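Local coordinates for proline dehydrogenase (Bradyrhizobium japonicum USDA 110, PDB 3HAZ), which probably oxidises proline to glutamate in two steps, through an FAD-dependent proline dehydrogenase domain and an NAD-dependent aldehyde dehydrogenase domain, at residues G235-L240 with R441-V446; D274-V279 with K337-L342; D528-D533 with K602-A607; L595-G600 with D825-A830. All coordinates share one frame; numbering follows the deposited sequence.

Contact 1: G235-L240 with R441-V446. With SO4 (sulfate ion), chain K.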
# COMPACT_ATOMS: atom_id res chain seq x y z
N GLY A 235 56.01 -0.89 25.72
CA GLY A 235 54.94 -0.68 26.67
C GLY A 235 54.24 -1.96 27.10
O GLY A 235 54.38 -3.02 26.48
N ILE A 236 53.48 -1.84 28.17
CA ILE A 236 52.61 -2.92 28.60
C ILE A 236 51.22 -2.35 28.86
O ILE A 236 51.10 -1.23 29.38
CB ILE A 236 53.16 -3.61 29.86
CG1 ILE A 236 52.35 -4.87 30.20
CG2 ILE A 236 53.19 -2.64 31.05
CD1 ILE A 236 53.03 -5.77 31.22
N SER A 237 50.19 -3.10 28.48
CA SER A 237 48.81 -2.71 28.74
C SER A 237 48.24 -3.54 29.88
O SER A 237 48.44 -4.76 29.93
CB SER A 237 47.93 -2.92 27.49
OG SER A 237 48.11 -1.87 26.56
N VAL A 238 47.51 -2.87 30.76
CA VAL A 238 46.99 -3.48 31.98
C VAL A 238 45.51 -3.15 32.14
O VAL A 238 45.08 -2.05 31.79
CB VAL A 238 47.78 -2.95 33.20
CG1 VAL A 238 46.97 -3.06 34.47
CG2 VAL A 238 49.11 -3.69 33.32
N LYS A 239 44.74 -4.11 32.66
CA LYS A 239 43.31 -3.91 32.92
C LYS A 239 42.98 -3.96 34.40
O LYS A 239 43.27 -4.94 35.09
CB LYS A 239 42.48 -4.96 32.18
CG LYS A 239 42.22 -4.65 30.71
CD LYS A 239 41.38 -5.75 30.08
CE LYS A 239 41.04 -5.42 28.63
NZ LYS A 239 42.26 -5.16 27.83
N LEU A 240 42.35 -2.90 34.91
CA LEU A 240 41.98 -2.87 36.32
C LEU A 240 41.11 -4.06 36.72
O LEU A 240 41.24 -4.56 37.82
CB LEU A 240 41.28 -1.56 36.68
CG LEU A 240 42.13 -0.32 36.36
CD1 LEU A 240 41.40 0.97 36.70
CD2 LEU A 240 43.45 -0.40 37.11
N ARG A 441 53.57 2.31 17.39
CA ARG A 441 53.81 1.23 18.33
C ARG A 441 52.97 0.03 17.93
O ARG A 441 51.78 0.17 17.62
CB ARG A 441 53.43 1.68 19.74
CG ARG A 441 53.68 0.65 20.83
CD ARG A 441 53.37 1.24 22.20
NE ARG A 441 54.02 2.54 22.37
CZ ARG A 441 55.18 2.70 23.00
NH1 ARG A 441 55.81 1.66 23.52
NH2 ARG A 441 55.72 3.91 23.09
N THR A 442 53.58 -1.15 17.93
CA THR A 442 52.85 -2.38 17.61
C THR A 442 52.73 -3.22 18.88
O THR A 442 53.72 -3.52 19.54
CB THR A 442 53.55 -3.16 16.48
OG1 THR A 442 53.62 -2.34 15.31
CG2 THR A 442 52.79 -4.43 16.14
N TYR A 443 51.49 -3.56 19.23
CA TYR A 443 51.25 -4.40 20.40
C TYR A 443 50.99 -5.83 19.97
O TYR A 443 50.30 -6.08 18.97
CB TYR A 443 50.03 -3.93 21.19
CG TYR A 443 50.21 -2.67 22.02
CD1 TYR A 443 50.47 -2.75 23.38
CD2 TYR A 443 50.04 -1.42 21.44
CE1 TYR A 443 50.59 -1.60 24.15
CE2 TYR A 443 50.15 -0.26 22.21
CZ TYR A 443 50.43 -0.36 23.55
OH TYR A 443 50.54 0.79 24.30
N ALA A 444 51.51 -6.76 20.76
CA ALA A 444 51.23 -8.18 20.57
C ALA A 444 50.37 -8.68 21.73
O ALA A 444 50.63 -8.35 22.89
CB ALA A 444 52.54 -8.98 20.48
N PRO A 445 49.33 -9.47 21.42
CA PRO A 445 48.56 -10.08 22.50
C PRO A 445 49.44 -11.12 23.18
O PRO A 445 50.02 -11.96 22.49
CB PRO A 445 47.40 -10.76 21.77
CG PRO A 445 47.34 -10.08 20.42
CD PRO A 445 48.77 -9.77 20.10
N VAL A 446 49.56 -11.04 24.50
CA VAL A 446 50.45 -11.92 25.25
C VAL A 446 49.73 -12.49 26.45
O VAL A 446 49.24 -11.72 27.28
CB VAL A 446 51.69 -11.16 25.77
CG1 VAL A 446 52.58 -12.09 26.61
CG2 VAL A 446 52.48 -10.52 24.62
S SO4 K . 41.22 -4.07 23.85
O1 SO4 K . 41.98 -3.29 22.88
O2 SO4 K . 39.87 -4.27 23.33
O3 SO4 K . 41.87 -5.36 24.04
O4 SO4 K . 41.17 -3.35 25.12
O HOH W 1 51.70 0.69 26.54
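Inside the parallel beta-barrel of the proline dehydrogenase domain, Ser237 and Gly235 meet Tyr443 and Arg441. Ser237 OG comes to 3.5 Å from Tyr443 CE1. It approaches the phenol ring obliquely, with CD1 and CZ of that ring farther off. Ser237 CB points toward strand 440-448, and with OG beside the backbone N (chi1 -78°) the oxygen lies next to the Tyr443 ring. Both hydroxyls bond to Arg341, an FAD-binding residue. Tyr443 itself lines the FAD pocket, so the pair belongs to the flavin site.

The two strands are not neighbours in the barrel. Strand 193-196 runs between them and pairs with each, in the parallel beta/alpha-barrel fold of this family. Across that strand the side chains reach over the barrel interior, and the CA atoms of Gly235 and Tyr443 stay 8.2 Å apart. At the other end of the contact, Gly235 N lies 3.4 Å from Arg441 NH1. Both atoms are donors, so they do not bond to each other; each is hydrogen-bonded to Ser193 OG instead. Arg441 NH1 also bonds to Arg233 O, and Arg441 NE forms a salt bridge with Glu416.

A water forms a loose bridge. It lies 2.5 Å from Tyr443 OH and gives a weak bond of 3.5 Å to Ile236 O. Beyond the touching pairs, Lys239 NZ forms a salt bridge with Asp280. It only weakly reaches O4 of a sulfate, at 3.4 Å; this ion, probably from the crystallisation liquor, is also bonded to Arg458.

Contact 2: D274-V279 with K337-L342. With FAD (flavin-adenine dinucleotide), chain C.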
# COMPACT_ATOMS: atom_id res chain seq x y z
N ASP A 274 61.83 2.06 32.98
CA ASP A 274 61.45 3.23 32.20
C ASP A 274 60.56 2.86 31.03
O ASP A 274 60.81 3.25 29.89
CB ASP A 274 62.70 3.96 31.69
CG ASP A 274 62.39 5.37 31.22
OD1 ASP A 274 61.44 5.98 31.75
OD2 ASP A 274 63.11 5.88 30.33
N LEU A 275 59.50 2.10 31.31
CA LEU A 275 58.58 1.62 30.28
C LEU A 275 57.35 2.52 30.14
O LEU A 275 57.04 3.30 31.03
CB LEU A 275 58.13 0.19 30.58
CG LEU A 275 59.20 -0.90 30.72
CD1 LEU A 275 58.54 -2.22 31.09
CD2 LEU A 275 60.03 -1.04 29.44
N ASN A 276 56.67 2.40 29.01
CA ASN A 276 55.33 2.94 28.86
C ASN A 276 54.37 1.98 29.59
O ASN A 276 54.38 0.77 29.34
CB ASN A 276 54.99 3.04 27.37
CG ASN A 276 53.59 3.63 27.12
OD1 ASN A 276 52.97 3.35 26.10
ND2 ASN A 276 53.10 4.45 28.05
N PHE A 277 53.54 2.52 30.48
CA PHE A 277 52.63 1.72 31.28
C PHE A 277 51.20 2.25 31.10
O PHE A 277 50.87 3.34 31.57
CB PHE A 277 53.06 1.79 32.75
CG PHE A 277 52.26 0.92 33.68
CD1 PHE A 277 52.62 -0.42 33.87
CD2 PHE A 277 51.18 1.42 34.37
CE1 PHE A 277 51.89 -1.23 34.72
CE2 PHE A 277 50.44 0.62 35.23
CZ PHE A 277 50.79 -0.71 35.41
N THR A 278 50.35 1.49 30.41
CA THR A 278 49.03 1.98 30.03
C THR A 278 47.89 1.20 30.68
O THR A 278 47.81 -0.02 30.55
CB THR A 278 48.82 1.94 28.49
OG1 THR A 278 49.97 2.49 27.83
CG2 THR A 278 47.59 2.75 28.08
N VAL A 279 47.03 1.92 31.40
CA VAL A 279 45.79 1.34 31.93
C VAL A 279 44.68 1.36 30.88
O VAL A 279 44.23 2.43 30.45
CB VAL A 279 45.32 2.08 33.21
CG1 VAL A 279 44.07 1.41 33.80
CG2 VAL A 279 46.45 2.14 34.25
N LYS A 337 54.44 14.06 33.26
CA LYS A 337 54.20 13.84 31.84
C LYS A 337 53.49 12.50 31.72
O LYS A 337 53.86 11.53 32.39
CB LYS A 337 55.52 13.78 31.08
CG LYS A 337 56.20 15.11 30.86
CD LYS A 337 57.29 14.97 29.81
CE LYS A 337 57.73 16.32 29.26
NZ LYS A 337 58.56 16.17 28.04
N LEU A 338 52.47 12.45 30.87
CA LEU A 338 51.71 11.23 30.67
C LEU A 338 51.67 10.85 29.20
O LEU A 338 51.69 11.71 28.32
CB LEU A 338 50.27 11.39 31.19
CG LEU A 338 50.09 11.81 32.65
CD1 LEU A 338 48.62 12.07 32.95
CD2 LEU A 338 50.67 10.77 33.59
N MET A 339 51.62 9.55 28.95
CA MET A 339 51.37 9.04 27.61
C MET A 339 49.92 8.55 27.58
O MET A 339 49.51 7.71 28.39
CB MET A 339 52.37 7.93 27.27
CG MET A 339 53.83 8.43 27.25
SD MET A 339 55.10 7.15 27.16
CE MET A 339 55.06 6.73 25.41
N VAL A 340 49.14 9.13 26.68
CA VAL A 340 47.69 8.93 26.68
C VAL A 340 47.22 8.33 25.36
O VAL A 340 47.40 8.92 24.30
CB VAL A 340 46.98 10.26 26.91
CG1 VAL A 340 45.48 10.06 26.93
CG2 VAL A 340 47.47 10.89 28.21
N ARG A 341 46.62 7.15 25.45
CA ARG A 341 46.14 6.45 24.26
C ARG A 341 44.70 6.80 23.94
O ARG A 341 43.81 6.63 24.77
CB ARG A 341 46.24 4.93 24.45
CG ARG A 341 45.81 4.16 23.21
CD ARG A 341 45.45 2.72 23.53
NE ARG A 341 46.59 1.99 24.06
CZ ARG A 341 46.49 1.05 24.99
NH1 ARG A 341 45.30 0.75 25.50
NH2 ARG A 341 47.57 0.42 25.42
N LEU A 342 44.48 7.29 22.73
CA LEU A 342 43.13 7.57 22.26
C LEU A 342 42.66 6.43 21.36
O LEU A 342 43.32 6.09 20.39
CB LEU A 342 43.07 8.90 21.51
CG LEU A 342 41.67 9.39 21.15
CD1 LEU A 342 40.89 9.81 22.41
CD2 LEU A 342 41.75 10.53 20.14
PA FAD C . 37.04 1.77 12.68
O1A FAD C . 36.45 0.66 11.64
O2A FAD C . 37.29 3.06 12.04
O5B FAD C . 35.95 1.99 13.87
C5B FAD C . 35.47 0.86 14.54
C4B FAD C . 34.70 1.30 15.80
O4B FAD C . 33.78 2.52 15.74
C3B FAD C . 34.39 0.51 16.92
O3B FAD C . 35.40 -0.33 17.47
C2B FAD C . 33.57 1.43 17.79
O2B FAD C . 34.23 2.01 18.90
C1B FAD C . 32.93 2.39 16.86
N9A FAD C . 31.61 2.05 16.35
C8A FAD C . 31.24 0.99 15.53
N7A FAD C . 29.90 1.11 15.27
C5A FAD C . 29.44 2.27 15.93
C6A FAD C . 28.09 2.92 16.01
N6A FAD C . 26.94 2.33 15.33
N1A FAD C . 27.92 4.03 16.70
C2A FAD C . 29.02 4.63 17.36
N3A FAD C . 30.32 4.00 17.28
C4A FAD C . 30.49 2.85 16.56
N1 FAD C . 39.26 0.04 23.12
C2 FAD C . 38.79 0.17 24.40
O2 FAD C . 37.43 0.28 24.62
N3 FAD C . 39.70 0.13 25.51
C4 FAD C . 41.04 -0.03 25.29
O4 FAD C . 41.94 0.00 26.36
C4X FAD C . 41.54 -0.15 23.94
N5 FAD C . 43.00 -0.32 23.68
C5X FAD C . 43.47 -0.45 22.35
C6 FAD C . 44.91 -0.61 22.10
C7 FAD C . 45.38 -0.74 20.78
C7M FAD C . 46.87 -0.94 20.53
C8 FAD C . 44.43 -0.69 19.64
C8M FAD C . 44.91 -0.83 18.19
C9 FAD C . 43.05 -0.53 19.88
C9A FAD C . 42.56 -0.41 21.27
N10 FAD C . 41.12 -0.24 21.53
C10 FAD C . 40.65 -0.11 22.89
C1' FAD C . 40.13 -0.02 20.43
C2' FAD C . 39.43 -1.29 19.88
O2' FAD C . 40.13 -2.46 20.28
C3' FAD C . 39.31 -1.17 18.35
O3' FAD C . 40.56 -1.46 17.73
C4' FAD C . 38.83 0.25 17.89
O4' FAD C . 37.74 0.81 18.55
C5' FAD C . 38.67 0.34 16.34
O5' FAD C . 38.79 1.67 15.85
P FAD C . 39.40 1.86 14.32
O1P FAD C . 39.58 3.49 14.00
O2P FAD C . 40.67 1.14 14.20
O3P FAD C . 38.37 1.10 13.31
O HOH W 2 50.01 5.12 27.87
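In the flavin pocket of proline dehydrogenase, the guanidinium of Arg341 is held between Thr278 and the FAD isoalloxazine. Thr278 CG2 sits over one face, 3.5 Å from Arg341 NH2 and offset toward the rim. FAD C6 lies over the opposite face, 3.4 Å above the guanidinium plane. FAD O4 is at the edge, in that plane. Arg341 NH1 comes within 3.1 Å of FAD N5, the closest approach of this segment to the cofactor. A cation there may stabilise negative charge on the flavin when it is reduced. The group is fixed from several sides: NH1 forms a salt bridge with Asp280, NE bonds to Gln418, and NH2 bonds to Ser237 OG and Tyr443 OH.

Strands 276-279 and 338-343 are parallel members of the beta/alpha barrel. Strand 309-314 lies between them, so the contact is made by side chains reaching across one strand. Thr278 has CG2 anti to its backbone N and OG1 beside it (chi1 -47°). The methyl can thus meet the guanidinium, while Thr278 OG1 donates to a water at 2.6 Å. That water also accepts from Asn276 ND2 and donates to Met339 O, so it ties the strands together.

Nearer the start of the strands, Asn276 crosses Met339 at a slant. Asn276 ND2 is 3.5 Å from Met339 SD. The thioether is bent at chi3 (79°), and this brings Met339 CE to 3.8 Å from Asn276 CG. The amide has its own hydrogen bonds, from ND2 to Gly308 O and between OD1 and Gln393 NE2.

Contact 3: D528-D533 with K602-A607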
# COMPACT_ATOMS: atom_id res chain seq x y z
N ASP A 528 24.51 7.99 44.05
CA ASP A 528 24.49 8.77 45.29
C ASP A 528 23.10 9.35 45.56
O ASP A 528 22.64 9.39 46.70
CB ASP A 528 25.52 9.90 45.26
CG ASP A 528 26.96 9.39 45.28
OD1 ASP A 528 27.17 8.18 45.53
OD2 ASP A 528 27.87 10.21 45.04
N GLN A 529 22.44 9.80 44.50
CA GLN A 529 21.11 10.40 44.64
C GLN A 529 20.08 9.35 45.02
O GLN A 529 19.24 9.57 45.90
CB GLN A 529 20.69 11.12 43.35
CG GLN A 529 19.41 11.94 43.50
CD GLN A 529 19.54 13.06 44.53
OE1 GLN A 529 20.40 13.94 44.40
NE2 GLN A 529 18.68 13.05 45.55
N LEU A 530 20.14 8.20 44.36
CA LEU A 530 19.27 7.07 44.67
C LEU A 530 19.43 6.65 46.13
O LEU A 530 18.45 6.41 46.83
CB LEU A 530 19.58 5.88 43.75
CG LEU A 530 18.85 4.58 44.08
CD1 LEU A 530 17.33 4.80 44.10
CD2 LEU A 530 19.21 3.47 43.10
N LEU A 531 20.68 6.54 46.59
CA LEU A 531 20.96 6.13 47.96
C LEU A 531 20.38 7.12 48.95
O LEU A 531 19.78 6.74 49.96
CB LEU A 531 22.47 5.99 48.19
CG LEU A 531 23.14 4.73 47.62
CD1 LEU A 531 24.67 4.87 47.62
CD2 LEU A 531 22.70 3.51 48.41
N THR A 532 20.56 8.41 48.66
CA THR A 532 20.03 9.49 49.48
C THR A 532 18.51 9.44 49.53
O THR A 532 17.92 9.52 50.61
CB THR A 532 20.48 10.86 48.93
OG1 THR A 532 21.90 10.98 49.04
CG2 THR A 532 19.81 11.99 49.70
N ASP A 533 17.88 9.31 48.37
CA ASP A 533 16.42 9.28 48.28
C ASP A 533 15.85 8.14 49.12
O ASP A 533 14.92 8.34 49.90
CB ASP A 533 15.97 9.16 46.83
CG ASP A 533 16.22 10.43 46.02
OD1 ASP A 533 16.56 11.46 46.64
OD2 ASP A 533 16.07 10.40 44.78
N LYS A 602 15.91 -6.83 50.81
CA LYS A 602 16.52 -6.88 49.49
C LYS A 602 17.65 -5.87 49.33
O LYS A 602 17.56 -4.75 49.84
CB LYS A 602 15.47 -6.65 48.41
CG LYS A 602 14.38 -7.72 48.37
CD LYS A 602 13.73 -7.75 47.01
CE LYS A 602 13.05 -9.08 46.74
NZ LYS A 602 12.67 -9.19 45.29
N THR A 603 18.70 -6.26 48.62
CA THR A 603 19.77 -5.33 48.25
C THR A 603 19.22 -4.27 47.29
O THR A 603 18.12 -4.43 46.75
CB THR A 603 20.99 -6.05 47.60
OG1 THR A 603 20.53 -6.96 46.59
CG2 THR A 603 21.77 -6.83 48.64
N LEU A 604 19.97 -3.19 47.09
CA LEU A 604 19.48 -2.06 46.32
C LEU A 604 19.08 -2.41 44.89
O LEU A 604 18.04 -1.98 44.41
CB LEU A 604 20.48 -0.90 46.33
CG LEU A 604 20.03 0.37 45.61
CD1 LEU A 604 18.73 0.89 46.19
CD2 LEU A 604 21.11 1.44 45.69
N ASP A 605 19.90 -3.21 44.21
CA ASP A 605 19.61 -3.55 42.83
C ASP A 605 18.41 -4.48 42.70
O ASP A 605 17.67 -4.41 41.72
CB ASP A 605 20.83 -4.15 42.13
CG ASP A 605 20.65 -4.23 40.63
OD1 ASP A 605 20.25 -3.21 40.03
OD2 ASP A 605 20.89 -5.31 40.05
N ASP A 606 18.23 -5.36 43.68
CA ASP A 606 17.08 -6.27 43.68
C ASP A 606 15.79 -5.51 43.95
O ASP A 606 14.75 -5.82 43.37
CB ASP A 606 17.25 -7.37 44.72
CG ASP A 606 18.23 -8.44 44.28
OD1 ASP A 606 18.39 -8.62 43.05
OD2 ASP A 606 18.82 -9.09 45.16
N ALA A 607 15.87 -4.52 44.83
CA ALA A 607 14.70 -3.70 45.15
C ALA A 607 14.30 -2.86 43.94
O ALA A 607 13.15 -2.88 43.52
CB ALA A 607 14.99 -2.82 46.36
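Asp528 O accepts two hydrogen bonds, one from Thr532 N and one from Thr532 OG1. Thr532 OG1 is 2.9 Å from Asp528 O, and the two donors reach the carbonyl from opposite faces of its plane. This is a turn of helix 524-536, which packs on the N-terminal turn of helix 604-629. The latter helix belongs to the aldehyde dehydrogenase part of the protein, and the contact lies away from the annotated sites. On helix 524-536, a further side-chain bond runs from Gln529 NE2 to Asp533 OD1, at 2.9 Å. The acceptor lies in the amide plane of Gln529, but the donor stands 38° out of the Asp533 carboxylate plane.

The contact itself is made of three leucines. Leu604 points at the first helix, and its CG is anti to the backbone N (chi1 -177°). It meets Leu530 tip to tip, whereas Leu531 runs across it at an angle. Leu604 also touches Ile593 of helix 589-598, so it packs against two helices. One methyl does most of the work: Leu604 CD2 is 3.8 Å from Leu530 CD2 and equally far from Leu531 CD2.

Contact 4: L595-G600 with D825-A830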
# COMPACT_ATOMS: atom_id res chain seq x y z
N LEU A 595 10.95 0.23 51.37
CA LEU A 595 10.14 -0.84 51.95
C LEU A 595 10.69 -2.21 51.59
O LEU A 595 10.78 -3.10 52.45
CB LEU A 595 8.68 -0.72 51.49
CG LEU A 595 7.69 -0.08 52.47
CD1 LEU A 595 8.27 1.16 53.13
CD2 LEU A 595 6.38 0.24 51.77
N LEU A 596 11.07 -2.39 50.33
CA LEU A 596 11.62 -3.65 49.86
C LEU A 596 12.89 -4.02 50.60
O LEU A 596 13.17 -5.20 50.86
CB LEU A 596 11.89 -3.58 48.35
CG LEU A 596 10.66 -3.61 47.45
CD1 LEU A 596 11.03 -3.23 46.02
CD2 LEU A 596 9.98 -4.98 47.50
N GLN A 597 13.68 -3.02 50.95
CA GLN A 597 14.91 -3.27 51.68
C GLN A 597 14.63 -3.57 53.15
O GLN A 597 15.20 -4.51 53.72
CB GLN A 597 15.87 -2.09 51.52
CG GLN A 597 16.43 -1.93 50.11
CD GLN A 597 17.71 -1.13 50.09
OE1 GLN A 597 17.69 0.07 50.36
NE2 GLN A 597 18.83 -1.79 49.78
N ARG A 598 13.74 -2.80 53.76
CA ARG A 598 13.43 -2.95 55.19
C ARG A 598 12.61 -4.20 55.47
O ARG A 598 13.00 -5.04 56.28
CB ARG A 598 12.70 -1.71 55.72
CG ARG A 598 13.60 -0.66 56.33
CD ARG A 598 13.94 -1.00 57.78
N GLU A 599 11.46 -4.32 54.82
CA GLU A 599 10.56 -5.45 55.05
C GLU A 599 11.00 -6.68 54.27
O GLU A 599 10.87 -7.81 54.74
CB GLU A 599 9.11 -5.09 54.69
CG GLU A 599 8.08 -6.11 55.17
CD GLU A 599 6.65 -5.75 54.79
OE1 GLU A 599 6.44 -5.22 53.67
OE2 GLU A 599 5.73 -6.01 55.60
N GLY A 600 11.54 -6.47 53.07
CA GLY A 600 11.93 -7.57 52.21
C GLY A 600 13.37 -8.03 52.38
O GLY A 600 13.72 -9.14 51.99
N ASP A 825 24.07 -6.23 55.92
CA ASP A 825 22.93 -5.32 55.86
C ASP A 825 22.64 -4.91 54.42
O ASP A 825 23.48 -4.29 53.77
CB ASP A 825 23.19 -4.07 56.71
CG ASP A 825 21.98 -3.16 56.80
OD1 ASP A 825 21.07 -3.27 55.95
OD2 ASP A 825 21.92 -2.32 57.73
N PRO A 826 21.44 -5.25 53.92
CA PRO A 826 21.01 -4.95 52.55
C PRO A 826 20.98 -3.45 52.23
O PRO A 826 20.96 -3.08 51.06
CB PRO A 826 19.58 -5.53 52.51
CG PRO A 826 19.16 -5.58 53.95
CD PRO A 826 20.41 -6.00 54.65
N SER A 827 20.99 -2.61 53.26
CA SER A 827 20.97 -1.16 53.04
C SER A 827 22.36 -0.60 52.74
O SER A 827 22.48 0.49 52.18
CB SER A 827 20.34 -0.43 54.23
OG SER A 827 18.94 -0.66 54.27
N ASP A 828 23.40 -1.34 53.11
CA ASP A 828 24.76 -0.97 52.70
C ASP A 828 24.90 -1.25 51.20
O ASP A 828 24.62 -2.36 50.74
CB ASP A 828 25.81 -1.75 53.50
CG ASP A 828 27.23 -1.49 53.01
OD1 ASP A 828 27.45 -0.54 52.23
OD2 ASP A 828 28.14 -2.25 53.41
N VAL A 829 25.33 -0.25 50.45
CA VAL A 829 25.43 -0.35 49.00
C VAL A 829 26.43 -1.42 48.55
O VAL A 829 26.37 -1.90 47.42
CB VAL A 829 25.84 1.01 48.38
CG1 VAL A 829 27.21 1.44 48.91
CG2 VAL A 829 25.84 0.94 46.86
N ALA A 830 27.34 -1.79 49.44
CA ALA A 830 28.39 -2.75 49.10
C ALA A 830 27.93 -4.20 49.26
O ALA A 830 28.63 -5.12 48.87
CB ALA A 830 29.63 -2.49 49.95
O HOH W 3 17.35 0.94 52.82
O HOH W 4 21.66 0.21 49.57
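The C-terminal part of helix 589-598 faces a type I beta turn running from Asp825 to Asp828, closed by Asp828 N bonding to Asp825 O. Gln597 and Pro826 have the nearest CA atoms, 6.4 Å apart. The loop carries two Asx turns: Asp825 OD1 accepts from Ser827 N at 2.8 Å, and Asp828 OD1 accepts from Ala830 N. Both carboxylate oxygens are met from above their planes.

Gln597 is the side chain that bridges the segments. Its CG lies beside the backbone N (chi1 -69°), and the extended chain carries the amide toward the loop. Gln597 NE2 comes to 2.8 Å from Pro826 O, but the angle is too poor for a hydrogen bond. The amide nitrogen bonds to Lys602 O instead. Pro826 CG rests 4.1 Å from Gln597 O.

Two waters fill in the polar links. One donates to Gln597 OE1 at 2.6 Å and is also hydrogen-bonded to Ser827 OG. The other donates to Ser827 O and accepts a weak bond from Gln597 NE2. In this part of the aldehyde dehydrogenase domain, the direct approach is thus a badly angled polar one, and the link runs mainly through water, with one sound bridge and one weak leg.

In the fold
Contacts 1 and 2 share one barrel and are buried; contacts 3 and 4 lie in a helical region of the aldehyde dehydrogenase half and are only partly buried. The centres of contacts 1 and 4 are about 41 Å apart. Contacts 1 and 2 use neighbouring strands, 235-238 and 276-279, and contact 2 is nested within the loop closed by contact 1. Both send polar groups to the flavin site. Contacts 3 and 4 touch where Lys602 N meets Leu596 O and Lys602 O meets Gln597 NE2, at the turn between helices 589-598 and 604-629. There the chemistry divides: leucine packing in contact 3, an amide and bridging waters at a loop in contact 4.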